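Local coordinates for OBCA, Oxalate Biosynthetic Component A (Burkholderia glumae, PDB 4NNA), which combines a family-specific N-terminal domain with a region related to the beta-keto acid cleavage enzymes of the TIM-barrel clan, at residues A[62-67]-A[106-111]. Sequence-based numbering, arbitrary orientation.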
# COMPACT_ATOMS: atom_id res chain seq x y z
N ARG A 62 -24.57 -1.36 -11.57
CA ARG A 62 -25.48 -2.03 -10.64
C ARG A 62 -25.18 -1.66 -9.20
O ARG A 62 -24.02 -1.59 -8.79
CB ARG A 62 -25.44 -3.55 -10.80
CG ARG A 62 -25.94 -4.07 -12.15
CD ARG A 62 -27.44 -3.88 -12.30
NE ARG A 62 -27.92 -4.45 -13.56
CZ ARG A 62 -27.80 -3.87 -14.75
NH1 ARG A 62 -27.19 -2.70 -14.88
NH2 ARG A 62 -28.28 -4.48 -15.82
N LEU A 63 -26.24 -1.43 -8.43
CA LEU A 63 -26.10 -1.03 -7.03
C LEU A 63 -26.84 -2.00 -6.12
O LEU A 63 -28.04 -2.27 -6.30
CB LEU A 63 -26.65 0.38 -6.83
CG LEU A 63 -26.78 0.90 -5.39
CD1 LEU A 63 -25.40 0.97 -4.71
CD2 LEU A 63 -27.48 2.26 -5.38
N LEU A 64 -26.12 -2.53 -5.14
CA LEU A 64 -26.72 -3.35 -4.10
C LEU A 64 -26.72 -2.53 -2.82
O LEU A 64 -25.66 -2.11 -2.35
CB LEU A 64 -25.90 -4.63 -3.91
CG LEU A 64 -26.24 -5.55 -2.73
CD1 LEU A 64 -27.68 -6.01 -2.84
CD2 LEU A 64 -25.30 -6.75 -2.66
N GLN A 65 -27.90 -2.27 -2.26
CA GLN A 65 -28.01 -1.47 -1.04
C GLN A 65 -28.96 -2.10 -0.04
O GLN A 65 -30.04 -2.59 -0.39
CB GLN A 65 -28.41 -0.02 -1.33
CG GLN A 65 -29.86 0.16 -1.80
CD GLN A 65 -30.19 1.61 -2.16
OE1 GLN A 65 -30.30 2.46 -1.29
NE2 GLN A 65 -30.34 1.88 -3.45
N VAL A 66 -28.54 -2.11 1.22
CA VAL A 66 -29.32 -2.66 2.32
C VAL A 66 -29.21 -1.69 3.48
O VAL A 66 -28.10 -1.28 3.82
CB VAL A 66 -28.78 -4.04 2.78
CG1 VAL A 66 -29.69 -4.64 3.85
CG2 VAL A 66 -28.65 -4.99 1.61
N GLY A 67 -30.36 -1.33 4.06
CA GLY A 67 -30.42 -0.52 5.27
C GLY A 67 -29.62 0.78 5.24
O GLY A 67 -29.22 1.30 6.29
N ARG A 106 -36.00 -2.13 -1.05
CA ARG A 106 -35.63 -3.12 -0.05
C ARG A 106 -35.71 -4.48 -0.72
O ARG A 106 -36.21 -5.44 -0.15
CB ARG A 106 -36.58 -3.06 1.15
CG ARG A 106 -36.94 -1.65 1.60
CD ARG A 106 -37.66 -1.62 2.96
NE ARG A 106 -39.08 -1.94 2.86
CZ ARG A 106 -39.93 -1.89 3.89
NH1 ARG A 106 -39.49 -1.54 5.10
NH2 ARG A 106 -41.21 -2.19 3.72
N LEU A 107 -35.22 -4.53 -1.95
CA LEU A 107 -35.26 -5.74 -2.76
C LEU A 107 -34.25 -6.78 -2.29
O LEU A 107 -34.35 -7.96 -2.64
CB LEU A 107 -35.05 -5.39 -4.24
CG LEU A 107 -36.01 -4.32 -4.79
CD1 LEU A 107 -35.90 -4.18 -6.30
CD2 LEU A 107 -37.46 -4.63 -4.38
N ALA A 108 -33.27 -6.34 -1.51
CA ALA A 108 -32.26 -7.23 -0.97
C ALA A 108 -32.43 -7.41 0.54
O ALA A 108 -32.32 -6.44 1.30
CB ALA A 108 -30.86 -6.72 -1.29
N ALA A 109 -32.71 -8.64 0.97
CA ALA A 109 -32.83 -8.95 2.39
C ALA A 109 -31.44 -8.99 3.03
O ALA A 109 -30.49 -9.44 2.39
CB ALA A 109 -33.55 -10.27 2.58
N PRO A 110 -31.32 -8.52 4.28
CA PRO A 110 -30.00 -8.47 4.93
C PRO A 110 -29.39 -9.86 5.08
O PRO A 110 -30.13 -10.83 5.31
CB PRO A 110 -30.31 -7.88 6.31
CG PRO A 110 -31.60 -7.14 6.14
CD PRO A 110 -32.38 -7.96 5.15
N ASN A 111 -28.06 -9.95 4.94
CA ASN A 111 -27.31 -11.21 5.05
C ASN A 111 -27.56 -12.22 3.92
O ASN A 111 -27.00 -13.32 3.93
CB ASN A 111 -27.56 -11.86 6.41
CG ASN A 111 -27.53 -10.86 7.54
OD1 ASN A 111 -26.57 -10.11 7.69
ND2 ASN A 111 -28.60 -10.83 8.33
O HOH W 1 -32.29 -4.01 0.68
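Ala108 rests its methyl against the ends of Leu64 and Val66, two buried residues on one face of strand 62-66. This is the tight part of the contact. Leu64 CD1 lies 3.6 Å from Ala108 CB. With chi1 at 172° and chi2 at 59°, Leu64 carries its CD1 branch over to the loop. Val66 points toward the loop and splits its two methyls between two partners. CG2 lies 4.0 Å from Ala108 CB and equally far from Ala108 O. CG1, anti to the backbone N (chi1 -176°), meets the Pro110 ring at CG, 3.9 Å away.

The polar link is less direct. No hydrogen bond joins the two segments; one water bridges their backbones instead. It donates to Gln65 O at 2.9 Å and to Ala108 O at 2.5 Å. The second distance is short for such a bond, and its exact value is doubtful. Pro110 marks the looser side, an exposed ring that touches Val66 alone among the residues of strand 62-66.

The contact is local packing within the N-terminal domain. Strand 62-66 is the middle of a three-stranded antiparallel sheet, between strands 155-159 and 184-185. Leu64 and Val66 also touch Gln155 of the former, while segment 106-111 belongs to the loop leading to strand 114-115.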